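PDB 5AEG: sulfoquinovosidase from Escherichia coli, which hydrolyses the alpha-glycosidic bond of sulfoquinovosyl diacylglycerides and simpler sulfoquinovosides, releasing sulfoquinovose for sulfoglycolytic breakdown. Local coordinates for residues 563-568 with 674-678; 568-574 with 667-672. All blocks are in the same frame, centred on the assembly; numbering follows the deposited sequence.

Contact 1: residues 563-568 with 674-678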
ATOM      1  N   THR A 563      21.321  15.679  -1.091  1.00 20.27           N
ATOM      2  CA  THR A 563      22.178  16.033   0.055  1.00 22.42           C
ATOM      3  C   THR A 563      21.325  16.267   1.295  1.00 20.31           C
ATOM      4  O   THR A 563      21.729  15.894   2.359  1.00 22.29           O
ATOM      5  CB  THR A 563      23.033  17.252  -0.277  1.00 23.01           C
ATOM      6  OG1 THR A 563      23.800  16.917  -1.403  1.00 24.44           O
ATOM      7  CG2 THR A 563      23.965  17.548   0.808  1.00 25.13           C
ATOM      8  N   VAL A 564      20.177  16.890   1.132  1.00 20.66           N
ATOM      9  CA  VAL A 564      19.186  17.010   2.252  1.00 22.40           C
ATOM     10  C   VAL A 564      18.931  15.605   2.767  1.00 22.39           C
ATOM     11  O   VAL A 564      19.078  15.330   3.965  1.00 22.67           O
ATOM     12  CB  VAL A 564      17.952  17.776   1.833  1.00 22.25           C
ATOM     13  CG1 VAL A 564      16.838  17.700   2.861  1.00 22.16           C
ATOM     14  CG2 VAL A 564      18.332  19.267   1.509  1.00 23.90           C
ATOM     15  N   PHE A 565      18.528  14.698   1.870  1.00 21.22           N
ATOM     16  CA  PHE A 565      18.051  13.398   2.284  1.00 21.48           C
ATOM     17  C   PHE A 565      19.173  12.649   3.026  1.00 22.05           C
ATOM     18  O   PHE A 565      18.958  12.017   4.097  1.00 20.68           O
ATOM     19  CB  PHE A 565      17.592  12.594   1.006  1.00 20.48           C
ATOM     20  CG  PHE A 565      17.308  11.154   1.261  1.00 19.66           C
ATOM     21  CD1 PHE A 565      16.132  10.794   1.877  1.00 20.25           C
ATOM     22  CD2 PHE A 565      18.144  10.176   0.778  1.00 19.03           C
ATOM     23  CE1 PHE A 565      15.825   9.445   2.060  1.00 19.88           C
ATOM     24  CE2 PHE A 565      17.861   8.832   0.910  1.00 18.96           C
ATOM     25  CZ  PHE A 565      16.680   8.457   1.599  1.00 20.55           C
ATOM     26  N   THR A 566      20.367  12.661   2.473  1.00 19.65           N
ATOM     27  CA  THR A 566      21.487  11.910   3.063  1.00 20.46           C
ATOM     28  C   THR A 566      21.917  12.526   4.426  1.00 21.57           C
ATOM     29  O   THR A 566      22.287  11.796   5.322  1.00 20.80           O
ATOM     30  CB  THR A 566      22.723  11.754   2.149  1.00 23.06           C
ATOM     31  OG1 THR A 566      23.180  13.038   1.718  1.00 20.37           O
ATOM     32  CG2 THR A 566      22.356  10.886   0.953  1.00 24.78           C
ATOM     33  N   THR A 567      21.745  13.830   4.579  1.00 23.04           N
ATOM     34  CA  THR A 567      22.029  14.480   5.857  1.00 24.97           C
ATOM     35  C   THR A 567      21.115  13.938   6.990  1.00 25.85           C
ATOM     36  O   THR A 567      21.549  13.754   8.151  1.00 25.99           O
ATOM     37  CB  THR A 567      21.888  15.957   5.761  1.00 26.92           C
ATOM     38  OG1 THR A 567      22.786  16.471   4.759  1.00 24.95           O
ATOM     39  CG2 THR A 567      22.202  16.651   7.148  1.00 25.52           C
ATOM     40  N   LEU A 568      19.858  13.618   6.636  1.00 21.07           N
ATOM     41  CA  LEU A 568      18.944  13.019   7.578  1.00 22.72           C
ATOM     42  C   LEU A 568      19.176  11.581   7.928  1.00 21.76           C
ATOM     43  O   LEU A 568      18.475  11.079   8.834  1.00 22.11           O
ATOM     44  CB  LEU A 568      17.505  13.180   7.079  1.00 24.34           C
ATOM     45  CG  LEU A 568      16.993  14.593   6.875  1.00 25.39           C
ATOM     46  CD1 LEU A 568      15.634  14.476   6.236  1.00 31.64           C
ATOM     47  CD2 LEU A 568      16.829  15.270   8.208  1.00 25.26           C
ATOM     48  N   SER A 674      21.437  22.455  10.391  1.00 26.01           N
ATOM     49  CA  SER A 674      22.460  22.363   9.361  1.00 28.03           C
ATOM     50  C   SER A 674      21.894  22.245   7.922  1.00 32.59           C
ATOM     51  O   SER A 674      22.588  22.528   6.966  1.00 33.92           O
ATOM     52  CB  SER A 674      23.366  21.188   9.662  1.00 28.93           C
ATOM     53  OG  SER A 674      22.910  19.914   9.202  1.00 28.35           O
ATOM     54  N   LEU A 675      20.613  21.919   7.775  1.00 33.43           N
ATOM     55  CA  LEU A 675      19.948  21.721   6.451  1.00 31.67           C
ATOM     56  C   LEU A 675      19.970  22.932   5.537  1.00 34.53           C
ATOM     57  O   LEU A 675      20.322  22.812   4.349  1.00 46.41           O
ATOM     58  CB  LEU A 675      18.478  21.284   6.632  1.00 31.05           C
ATOM     59  CG  LEU A 675      18.266  19.910   7.268  1.00 30.16           C
ATOM     60  CD1 LEU A 675      16.776  19.612   7.425  1.00 33.64           C
ATOM     61  CD2 LEU A 675      18.914  18.827   6.462  1.00 33.86           C
ATOM     62  N   LYS A 676      19.653  24.068   6.090  1.00 29.03           N
ATOM     63  CA  LYS A 676      19.610  25.274   5.356  1.00 41.34           C
ATOM     64  C   LYS A 676      20.963  25.773   4.744  1.00 49.61           C
ATOM     65  O   LYS A 676      20.952  26.548   3.791  1.00 52.79           O
ATOM     66  CB  LYS A 676      19.053  26.365   6.250  1.00 38.19           C
ATOM     67  CG  LYS A 676      20.089  27.037   7.091  1.00 42.70           C
ATOM     68  CD  LYS A 676      19.482  28.201   7.828  1.00 44.90           C
ATOM     69  CE  LYS A 676      18.480  27.793   8.899  1.00 45.66           C
ATOM     70  NZ  LYS A 676      19.032  26.808   9.878  1.00 44.75           N
ATOM     71  N   SER A 677      22.095  25.369   5.269  1.00 44.28           N
ATOM     72  CA  SER A 677      23.342  25.804   4.653  1.00 51.97           C
ATOM     73  C   SER A 677      23.902  24.755   3.678  1.00 57.76           C
ATOM     74  O   SER A 677      25.005  24.888   3.205  1.00 51.25           O
ATOM     75  CB  SER A 677      24.342  26.163   5.745  1.00 49.28           C
ATOM     76  OG  SER A 677      24.442  25.098   6.638  1.00 53.94           O
ATOM     77  N   ILE A 678      23.149  23.707   3.368  1.00 58.86           N
ATOM     78  CA  ILE A 678      23.592  22.718   2.369  1.00 60.09           C
ATOM     79  C   ILE A 678      23.791  23.405   1.054  1.00 53.72           C
ATOM     80  O   ILE A 678      22.891  24.102   0.670  1.00 58.14           O
ATOM     81  CB  ILE A 678      22.528  21.580   2.234  1.00 62.10           C
ATOM     82  CG1 ILE A 678      22.868  20.462   3.248  1.00 55.60           C
ATOM     83  CG2 ILE A 678      22.393  21.027   0.806  1.00 60.64           C
ATOM     84  CD1 ILE A 678      21.682  19.620   3.637  1.00 57.42           C
TER
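Thr563 and Thr567 share one rotamer (chi1 -59° in both), with OG1 beside the backbone N and CG2 anti to it, and this presents both methyls to the chain's last modelled residues, Ser674-Ile678. The threonines lie one turn apart on helix 552-567, which follows the eighth parallel strand, 534-536, of the TIM barrel, so the contact lays the C-terminal tail against the outer side of that domain. Ile678 spans both threonines. Its CG2 rests 3.8 Å from Thr563 CG2, while its CD1 passes Val564 CG2 at 4.0 Å, the two side chains crossing at about a right angle. Leucine suits position 675 because its branches serve two neighbours: Leu675 CD2 sits 4.0 Å from Thr567 CG2. Leu675 CD1 lies 4.4 Å from Leu568 CD2. Phe530 and Trp639 also touch Val564, a compact beta-branched residue that is buried here. No hydrogen bond spans the two segments; the polar ends are engaged outside the interface: Ser674 OG bonds to Leu671 O, and Thr563 OG1 to Ala559 O and Lys281 NZ. Threonine is apt on such a helix face, since its hydroxyl can be satisfied by a carbonyl one turn earlier while its methyl packs. Thr567 OG1 donates to Thr563 O at 2.7 Å, approaching from the face of the carbonyl plane opposite to Thr567 N, and Ile678 CD1 lies against that same hydroxyl oxygen at 3.5 Å.

Contact 2: residues 568-574 with 667-672; sequences LKPYLKE and EWAALF
The Trp668 indole turns a face to Tyr571 and its N-H edge to Glu574, with Pro570 beside the six-membered ring. From CB, chi1 (-64°) sets CG beside the backbone N. CG and CD1 come under the edge of the Tyr571 ring, an edge-to-face stack with Tyr571 CD1 3.5 Å from Trp668 CD1. NE1 follows: it donates to Glu574 OE1 at 2.9 Å, a bent bond (145° at the hydrogen) meeting the carboxylate on its syn side but well out of its plane. Next along the rim, CZ2 lies 3.6 Å from Glu574 OE2. The six-membered ring receives Tyr571 CA over its face, 4.1 Å from the centroid, as a CH-pi contact, and the far corner, CZ3, reaches Pro570 CB at 4.0 Å. Proline costs little, because a helix's first turn need not use its N-H. These residues join helix 569-582, which comes after the last barrel strand, 534-536, to the short helix 669-673 that follows the C-terminal sheet; Trp668 occupies the N-cap position of the latter. Phe672 completes an aromatic cluster, pointing CZ at the centre of the Tyr571 face with the planes at 89°. Tyrosine suits this buried spot, as its OH bonds to Leu609 O and Asp612 N. Leu568 CD2 packs 3.8 Å from Phe672 CE1. Glu574 OE1 also lies 4.4 Å from Glu667 OE2, which may raise either carboxylate's proton affinity.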
ATOM      1  N   LEU A 568      19.858  13.618   6.636  1.00 21.07           N
ATOM      2  CA  LEU A 568      18.944  13.019   7.578  1.00 22.72           C
ATOM      3  C   LEU A 568      19.176  11.581   7.928  1.00 21.76           C
ATOM      4  O   LEU A 568      18.475  11.079   8.834  1.00 22.11           O
ATOM      5  CB  LEU A 568      17.505  13.180   7.079  1.00 24.34           C
ATOM      6  CG  LEU A 568      16.993  14.593   6.875  1.00 25.39           C
ATOM      7  CD1 LEU A 568      15.634  14.476   6.236  1.00 31.64           C
ATOM      8  CD2 LEU A 568      16.829  15.270   8.208  1.00 25.26           C
ATOM      9  N   LYS A 569      20.120  10.882   7.271  1.00 21.19           N
ATOM     10  CA  LYS A 569      20.343   9.474   7.475  1.00 21.92           C
ATOM     11  C   LYS A 569      20.204   8.957   8.922  1.00 23.91           C
ATOM     12  O   LYS A 569      19.475   7.992   9.169  1.00 23.74           O
ATOM     13  CB  LYS A 569      21.617   8.985   6.848  1.00 22.41           C
ATOM     14  CG  LYS A 569      22.042   7.564   7.164  1.00 22.54           C
ATOM     15  CD  LYS A 569      23.233   7.098   6.346  1.00 24.53           C
ATOM     16  CE  LYS A 569      23.466   5.616   6.526  1.00 23.59           C
ATOM     17  NZ  LYS A 569      24.672   5.290   5.756  1.00 25.63           N
ATOM     18  N   PRO A 570      20.921   9.572   9.873  1.00 24.27           N
ATOM     19  CA  PRO A 570      20.889   8.933  11.198  1.00 24.06           C
ATOM     20  C   PRO A 570      19.525   9.077  11.856  1.00 20.97           C
ATOM     21  O   PRO A 570      19.100   8.199  12.607  1.00 23.51           O
ATOM     22  CB  PRO A 570      22.030   9.679  11.989  1.00 25.47           C
ATOM     23  CG  PRO A 570      22.169  10.935  11.245  1.00 27.72           C
ATOM     24  CD  PRO A 570      21.936  10.630   9.800  1.00 23.43           C
ATOM     25  N   TYR A 571      18.825  10.151  11.546  1.00 21.43           N
ATOM     26  CA  TYR A 571      17.496  10.401  12.063  1.00 22.65           C
ATOM     27  C   TYR A 571      16.481   9.400  11.472  1.00 23.59           C
ATOM     28  O   TYR A 571      15.730   8.751  12.209  1.00 21.95           O
ATOM     29  CB  TYR A 571      17.061  11.826  11.748  1.00 22.49           C
ATOM     30  CG  TYR A 571      15.672  12.167  12.132  1.00 21.90           C
ATOM     31  CD1 TYR A 571      15.307  12.308  13.481  1.00 23.12           C
ATOM     32  CD2 TYR A 571      14.669  12.274  11.186  1.00 22.17           C
ATOM     33  CE1 TYR A 571      14.053  12.632  13.868  1.00 21.89           C
ATOM     34  CE2 TYR A 571      13.373  12.599  11.571  1.00 21.55           C
ATOM     35  CZ  TYR A 571      13.062  12.785  12.910  1.00 24.11           C
ATOM     36  OH  TYR A 571      11.781  13.088  13.262  1.00 20.51           O
ATOM     37  N   LEU A 572      16.537   9.252  10.144  1.00 20.75           N
ATOM     38  CA  LEU A 572      15.699   8.230   9.460  1.00 21.91           C
ATOM     39  C   LEU A 572      15.976   6.766   9.937  1.00 22.49           C
ATOM     40  O   LEU A 572      15.087   5.974  10.133  1.00 22.41           O
ATOM     41  CB  LEU A 572      15.929   8.311   7.976  1.00 21.47           C
ATOM     42  CG  LEU A 572      15.458   9.594   7.291  1.00 24.70           C
ATOM     43  CD1 LEU A 572      15.800   9.636   5.787  1.00 25.90           C
ATOM     44  CD2 LEU A 572      13.946   9.809   7.491  1.00 27.89           C
ATOM     45  N   LYS A 573      17.230   6.454  10.185  1.00 24.90           N
ATOM     46  CA  LYS A 573      17.647   5.139  10.555  1.00 25.60           C
ATOM     47  C   LYS A 573      17.087   4.858  11.939  1.00 23.88           C
ATOM     48  O   LYS A 573      16.569   3.789  12.171  1.00 25.02           O
ATOM     49  CB  LYS A 573      19.208   5.102  10.435  1.00 32.95           C
ATOM     50  CG  LYS A 573      19.868   3.819  10.777  1.00 40.80           C
ATOM     51  CD  LYS A 573      21.308   3.707  10.213  1.00 45.66           C
ATOM     52  CE  LYS A 573      21.814   2.266  10.420  1.00 54.42           C
ATOM     53  NZ  LYS A 573      21.382   1.315   9.307  1.00 49.51           N
ATOM     54  N   GLU A 574      17.143   5.824  12.852  1.00 22.06           N
ATOM     55  CA  GLU A 574      16.475   5.684  14.125  1.00 23.90           C
ATOM     56  C   GLU A 574      14.943   5.433  13.988  1.00 24.06           C
ATOM     57  O   GLU A 574      14.374   4.537  14.652  1.00 22.69           O
ATOM     58  CB  GLU A 574      16.778   6.896  15.030  1.00 23.12           C
ATOM     59  CG  GLU A 574      15.973   6.905  16.356  1.00 26.47           C
ATOM     60  CD  GLU A 574      16.169   8.206  17.139  1.00 29.94           C
ATOM     61  OE1 GLU A 574      15.509   9.266  16.912  1.00 29.53           O
ATOM     62  OE2 GLU A 574      17.107   8.195  17.934  1.00 35.63           O
ATOM     63  N   GLU A 667      16.098  16.545  20.178  1.00 28.98           N
ATOM     64  CA  GLU A 667      17.497  16.235  20.422  1.00 31.85           C
ATOM     65  C   GLU A 667      18.303  16.222  19.170  1.00 33.41           C
ATOM     66  O   GLU A 667      19.496  16.292  19.227  1.00 28.74           O
ATOM     67  CB  GLU A 667      17.666  14.937  21.217  1.00 36.70           C
ATOM     68  CG  GLU A 667      17.338  13.631  20.510  1.00 45.72           C
ATOM     69  CD  GLU A 667      15.828  13.241  20.541  1.00 48.13           C
ATOM     70  OE1 GLU A 667      14.909  14.113  20.687  1.00 47.36           O
ATOM     71  OE2 GLU A 667      15.581  12.029  20.385  1.00 51.98           O
ATOM     72  N   TRP A 668      17.651  16.177  18.000  1.00 28.05           N
ATOM     73  CA  TRP A 668      18.293  16.292  16.678  1.00 26.64           C
ATOM     74  C   TRP A 668      18.342  17.718  16.084  1.00 27.03           C
ATOM     75  O   TRP A 668      18.679  17.903  14.878  1.00 23.34           O
ATOM     76  CB  TRP A 668      17.455  15.414  15.673  1.00 25.18           C
ATOM     77  CG  TRP A 668      17.480  13.934  16.012  1.00 22.83           C
ATOM     78  CD1 TRP A 668      16.486  13.191  16.668  1.00 22.15           C
ATOM     79  CD2 TRP A 668      18.465  13.023  15.644  1.00 22.21           C
ATOM     80  NE1 TRP A 668      16.849  11.885  16.742  1.00 24.36           N
ATOM     81  CE2 TRP A 668      18.069  11.761  16.121  1.00 24.53           C
ATOM     82  CE3 TRP A 668      19.682  13.137  14.965  1.00 27.21           C
ATOM     83  CZ2 TRP A 668      18.806  10.667  15.900  1.00 24.87           C
ATOM     84  CZ3 TRP A 668      20.428  12.004  14.783  1.00 25.32           C
ATOM     85  CH2 TRP A 668      19.980  10.804  15.224  1.00 24.12           C
ATOM     86  N   ALA A 669      18.022  18.735  16.894  1.00 29.00           N
ATOM     87  CA  ALA A 669      17.922  20.094  16.387  1.00 25.00           C
ATOM     88  C   ALA A 669      19.187  20.600  15.728  1.00 26.68           C
ATOM     89  O   ALA A 669      19.092  21.331  14.754  1.00 27.01           O
ATOM     90  CB  ALA A 669      17.499  21.099  17.447  1.00 27.25           C
ATOM     91  N   ALA A 670      20.356  20.243  16.236  1.00 25.94           N
ATOM     92  CA  ALA A 670      21.572  20.696  15.583  1.00 29.94           C
ATOM     93  C   ALA A 670      21.687  20.086  14.153  1.00 31.15           C
ATOM     94  O   ALA A 670      22.059  20.779  13.232  1.00 28.72           O
ATOM     95  CB  ALA A 670      22.791  20.361  16.378  1.00 29.27           C
ATOM     96  N   LEU A 671      21.343  18.810  13.974  1.00 30.27           N
ATOM     97  CA  LEU A 671      21.350  18.189  12.596  1.00 27.60           C
ATOM     98  C   LEU A 671      20.373  18.997  11.709  1.00 28.16           C
ATOM     99  O   LEU A 671      20.714  19.385  10.643  1.00 25.57           O
ATOM    100  CB  LEU A 671      20.935  16.726  12.638  1.00 29.47           C
ATOM    101  CG  LEU A 671      21.005  15.984  11.284  1.00 30.16           C
ATOM    102  CD1 LEU A 671      22.427  15.931  10.771  1.00 32.99           C
ATOM    103  CD2 LEU A 671      20.496  14.621  11.517  1.00 28.16           C
ATOM    104  N   PHE A 672      19.184  19.294  12.199  1.00 27.13           N
ATOM    105  CA  PHE A 672      18.183  19.974  11.383  1.00 26.42           C
ATOM    106  C   PHE A 672      18.553  21.412  11.087  1.00 30.15           C
ATOM    107  O   PHE A 672      18.283  21.896  10.008  1.00 27.06           O
ATOM    108  CB  PHE A 672      16.789  19.916  12.006  1.00 27.01           C
ATOM    109  CG  PHE A 672      16.300  18.515  12.332  1.00 26.06           C
ATOM    110  CD1 PHE A 672      16.688  17.431  11.592  1.00 24.58           C
ATOM    111  CD2 PHE A 672      15.469  18.303  13.436  1.00 24.54           C
ATOM    112  CE1 PHE A 672      16.232  16.165  11.883  1.00 24.24           C
ATOM    113  CE2 PHE A 672      14.989  17.027  13.734  1.00 25.00           C
ATOM    114  CZ  PHE A 672      15.350  15.969  12.943  1.00 22.94           C
TER

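From the N terminus the chain builds its beta-rich N-terminal region, then the TIM barrel, whose eighth strand, 534-536, leads into helix 552-567 and directly on to helix 569-582. It then forms the antiparallel strands between 587 and 663, and returns through helix 669-673 to the C-terminal tail. Contact 2 closes the nested inner loop, bringing 667-672 back to 568-574; contact 1 closes the outer one, 674-678 on 563-568: as the first side advances from 563 to 574, its partners run back from 678 to 667. Leu568 belongs to both, and Leu671 CD1 touches Thr567 O at 3.5 Å between them. With centres about 10 Å apart, they tie the C-terminal region to helices 552-567 and 569-582.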